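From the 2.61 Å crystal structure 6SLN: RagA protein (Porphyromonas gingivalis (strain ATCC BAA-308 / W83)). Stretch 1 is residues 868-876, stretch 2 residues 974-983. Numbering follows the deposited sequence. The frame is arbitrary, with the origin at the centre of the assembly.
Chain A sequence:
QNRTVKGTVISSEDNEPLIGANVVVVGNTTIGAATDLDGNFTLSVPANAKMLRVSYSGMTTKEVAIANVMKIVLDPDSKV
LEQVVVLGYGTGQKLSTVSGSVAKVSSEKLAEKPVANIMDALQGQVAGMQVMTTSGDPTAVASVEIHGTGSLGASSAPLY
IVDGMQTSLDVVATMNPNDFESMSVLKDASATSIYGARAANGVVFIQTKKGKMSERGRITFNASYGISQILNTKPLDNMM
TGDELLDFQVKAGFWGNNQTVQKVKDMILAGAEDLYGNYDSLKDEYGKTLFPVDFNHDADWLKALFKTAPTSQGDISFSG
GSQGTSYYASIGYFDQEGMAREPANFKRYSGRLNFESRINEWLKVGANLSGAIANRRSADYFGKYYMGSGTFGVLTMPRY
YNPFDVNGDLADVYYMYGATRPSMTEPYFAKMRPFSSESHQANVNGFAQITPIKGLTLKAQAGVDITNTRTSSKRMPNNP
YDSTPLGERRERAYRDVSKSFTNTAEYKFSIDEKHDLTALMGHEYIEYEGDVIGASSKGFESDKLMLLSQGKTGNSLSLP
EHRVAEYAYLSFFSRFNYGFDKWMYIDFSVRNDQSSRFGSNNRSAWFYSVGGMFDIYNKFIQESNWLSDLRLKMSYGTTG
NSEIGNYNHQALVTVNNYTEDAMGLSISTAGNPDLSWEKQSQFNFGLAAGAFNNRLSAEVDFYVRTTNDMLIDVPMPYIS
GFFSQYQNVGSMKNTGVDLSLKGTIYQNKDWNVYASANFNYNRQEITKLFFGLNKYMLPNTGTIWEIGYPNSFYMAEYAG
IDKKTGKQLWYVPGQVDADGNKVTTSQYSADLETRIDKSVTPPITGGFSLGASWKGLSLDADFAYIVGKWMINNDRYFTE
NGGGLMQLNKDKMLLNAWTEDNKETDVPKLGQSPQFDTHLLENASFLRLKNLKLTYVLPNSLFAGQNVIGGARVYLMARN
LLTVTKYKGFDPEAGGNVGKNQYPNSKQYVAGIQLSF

Stretch 1, residues 868-876: GKWMINNDR
Stretch 2, residues 974-983: AGGNVGKNQY

A parallel β-pairing only two residues long, secured at both ends by side chains that bind backbone, joins these segments of RagA, and it illustrates how a short strand contact can be extended by polar side chains. Ile-872 pairs with Val-978 (CA–CA 4.4 Å) and Asn-873 with Gly-979 (5.1 Å). The ladder is regular: Ile-872 N donates to Asn-977 O (2.7 Å, nearly linear at 174°), Gly-979 N to Ile-872 O (2.8 Å), and Asn-874 N to Gly-979 O (2.9 Å). Extended backbones support it, with phi/psi of -82/123 at Ile-872, -129/130 at Val-978 and -89/128 at Gly-979. Ile-872 (chi1 m, chi2 t) and Val-978 (chi1 p) share one face, with Ile-872 CB 4.4 Å from Val-978 CB, as suits β-branched residues in a strand.

Before the ladder, Lys-869 (chi1 t, chi4 p) brings its buried amine to Gly-975, NZ to O 2.7 Å. Met-871 (t, t, p) lays its CG 3.3 Å from Gly-979 N and its SD 3.6 Å from Gly-975 C. Glycine fits both places: a CB on Gly-975 would clash with Met-871 SD, and its phi/psi of 149/176 itself calls for glycine, while a CB on Gly-979 would sit tightly against Met-871 CE. Gln-982 (m, t) braces the loop internally, NE2 donating to Ala-974 O at 3.0 Å.

Beyond the ladder, stretch 1 turns into a helix. Asn-873 (chi1 t) caps it, OD1 accepting a weak bond from Arg-876 N at 3.4 Å. Asn-874 packs its CB 3.3 Å from Val-978 CG2. Asp-875 (chi1 m) then reaches across: OD1 accepts from Asn-981 N (3.1 Å), where phi/psi is 33/62, and OD2 takes a bond from a water (2.5 Å to its O) that accepts from Gln-982 N (2.8 Å to the same O). Altogether 513 Å² is buried.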

# COMPACT_ATOMS: atom_id res chain seq x y z
N GLY A 868 47.86 -0.59 -1.06
CA GLY A 868 47.63 -1.21 -2.35
C GLY A 868 46.30 -0.87 -2.99
O GLY A 868 46.00 -1.43 -4.05
N LYS A 869 45.52 0.03 -2.39
CA LYS A 869 44.28 0.51 -2.98
C LYS A 869 44.58 1.56 -4.05
O LYS A 869 45.35 2.50 -3.82
CB LYS A 869 43.36 1.08 -1.90
CG LYS A 869 41.99 1.58 -2.38
CD LYS A 869 40.91 1.27 -1.33
CE LYS A 869 39.75 2.25 -1.36
NZ LYS A 869 39.05 2.40 -2.67
N TRP A 870 44.02 1.35 -5.23
CA TRP A 870 43.95 2.34 -6.29
C TRP A 870 42.49 2.62 -6.58
O TRP A 870 41.59 1.87 -6.18
CB TRP A 870 44.70 1.87 -7.55
CG TRP A 870 46.08 1.37 -7.21
CD1 TRP A 870 46.41 0.12 -6.76
CD2 TRP A 870 47.31 2.12 -7.25
NE1 TRP A 870 47.77 0.04 -6.54
CE2 TRP A 870 48.34 1.26 -6.83
CE3 TRP A 870 47.63 3.42 -7.61
CZ2 TRP A 870 49.67 1.66 -6.76
CZ3 TRP A 870 48.97 3.83 -7.54
CH2 TRP A 870 49.96 2.95 -7.12
N MET A 871 42.25 3.72 -7.28
CA MET A 871 40.89 4.19 -7.51
C MET A 871 40.94 5.20 -8.63
O MET A 871 41.85 6.03 -8.68
CB MET A 871 40.30 4.82 -6.24
CG MET A 871 38.77 4.79 -6.21
SD MET A 871 38.07 4.98 -4.54
CE MET A 871 39.01 6.39 -3.92
N ILE A 872 40.00 5.10 -9.55
CA ILE A 872 39.88 6.11 -10.59
C ILE A 872 39.11 7.28 -9.99
O ILE A 872 38.00 7.10 -9.49
CB ILE A 872 39.18 5.55 -11.84
CG1 ILE A 872 39.97 4.37 -12.37
CG2 ILE A 872 39.00 6.63 -12.91
CD1 ILE A 872 39.18 3.49 -13.27
N ASN A 873 39.71 8.46 -10.02
CA ASN A 873 39.08 9.66 -9.50
C ASN A 873 38.23 10.27 -10.61
O ASN A 873 38.65 11.18 -11.32
CB ASN A 873 40.11 10.65 -8.99
CG ASN A 873 39.47 11.75 -8.16
OD1 ASN A 873 38.29 12.04 -8.33
ND2 ASN A 873 40.25 12.36 -7.26
N ASN A 874 37.00 9.78 -10.71
CA ASN A 874 36.09 10.28 -11.73
C ASN A 874 35.90 11.79 -11.63
O ASN A 874 35.75 12.45 -12.66
CB ASN A 874 34.75 9.57 -11.59
CG ASN A 874 34.07 9.35 -12.91
OD1 ASN A 874 33.33 8.39 -13.04
ND2 ASN A 874 34.30 10.21 -13.87
N ASP A 875 35.89 12.33 -10.40
CA ASP A 875 35.72 13.78 -10.22
C ASP A 875 36.74 14.54 -11.05
O ASP A 875 36.41 15.52 -11.73
CB ASP A 875 35.89 14.17 -8.75
CG ASP A 875 34.61 14.04 -7.94
OD1 ASP A 875 33.62 13.47 -8.45
OD2 ASP A 875 34.61 14.50 -6.78
N ARG A 876 38.00 14.09 -11.02
CA ARG A 876 39.03 14.79 -11.76
C ARG A 876 38.80 14.72 -13.27
O ARG A 876 39.38 15.54 -13.99
CB ARG A 876 40.43 14.26 -11.37
CG ARG A 876 40.82 14.64 -9.94
CD ARG A 876 42.25 14.32 -9.55
NE ARG A 876 43.15 14.44 -10.68
CZ ARG A 876 43.78 13.41 -11.23
NH1 ARG A 876 43.61 12.19 -10.73
NH2 ARG A 876 44.58 13.58 -12.28
N ALA A 974 36.23 6.08 0.06
CA ALA A 974 34.87 6.22 -0.45
C ALA A 974 34.80 5.76 -1.91
O ALA A 974 34.62 6.54 -2.84
CB ALA A 974 34.39 7.65 -0.29
N GLY A 975 34.90 4.46 -2.08
CA GLY A 975 34.72 3.89 -3.40
C GLY A 975 35.55 2.64 -3.58
O GLY A 975 36.33 2.24 -2.71
N GLY A 976 35.37 2.01 -4.72
CA GLY A 976 36.11 0.81 -4.98
C GLY A 976 37.07 1.02 -6.12
O GLY A 976 38.28 1.22 -5.92
N ASN A 977 36.53 0.95 -7.33
CA ASN A 977 37.33 1.15 -8.53
C ASN A 977 37.25 2.58 -9.05
O ASN A 977 38.22 3.08 -9.64
CB ASN A 977 36.89 0.18 -9.63
CG ASN A 977 35.54 0.51 -10.19
OD1 ASN A 977 34.60 0.76 -9.43
ND2 ASN A 977 35.44 0.54 -11.51
N VAL A 978 36.13 3.25 -8.80
CA VAL A 978 36.02 4.68 -9.08
C VAL A 978 35.49 5.37 -7.84
O VAL A 978 34.52 4.91 -7.22
CB VAL A 978 35.11 4.96 -10.29
CG1 VAL A 978 33.74 4.35 -10.09
CG2 VAL A 978 34.99 6.44 -10.51
N GLY A 979 36.19 6.44 -7.43
CA GLY A 979 35.63 7.42 -6.52
C GLY A 979 34.94 8.48 -7.34
O GLY A 979 35.51 9.00 -8.30
N LYS A 980 33.67 8.75 -7.02
CA LYS A 980 32.92 9.74 -7.78
C LYS A 980 31.81 10.30 -6.91
O LYS A 980 31.08 9.53 -6.27
CB LYS A 980 32.35 9.13 -9.06
CG LYS A 980 31.60 7.83 -8.84
CD LYS A 980 30.72 7.46 -10.02
CE LYS A 980 29.86 6.22 -9.68
NZ LYS A 980 29.45 5.41 -10.89
N ASN A 981 31.67 11.63 -6.91
CA ASN A 981 30.77 12.37 -6.04
C ASN A 981 30.62 11.69 -4.68
O ASN A 981 29.52 11.27 -4.30
CB ASN A 981 29.40 12.57 -6.70
CG ASN A 981 28.52 13.54 -5.90
OD1 ASN A 981 29.00 14.51 -5.31
ND2 ASN A 981 27.22 13.26 -5.87
N GLN A 982 31.72 11.57 -3.95
CA GLN A 982 31.70 10.83 -2.70
C GLN A 982 30.86 11.54 -1.65
O GLN A 982 30.88 12.77 -1.53
CB GLN A 982 33.12 10.63 -2.18
CG GLN A 982 34.09 10.08 -3.20
CD GLN A 982 35.52 10.19 -2.72
OE1 GLN A 982 35.96 11.26 -2.28
NE2 GLN A 982 36.26 9.09 -2.79
N TYR A 983 30.09 10.76 -0.90
CA TYR A 983 29.64 11.16 0.42
C TYR A 983 30.77 10.77 1.36
O TYR A 983 30.87 9.60 1.75
CB TYR A 983 28.30 10.49 0.79
CG TYR A 983 27.59 11.11 1.97
CD1 TYR A 983 28.30 11.49 3.12
CD2 TYR A 983 26.22 11.32 1.95
CE1 TYR A 983 27.66 12.07 4.21
CE2 TYR A 983 25.57 11.91 3.05
CZ TYR A 983 26.30 12.29 4.17
OH TYR A 983 25.68 12.87 5.27
O HOH W 1 33.86 13.26 -4.70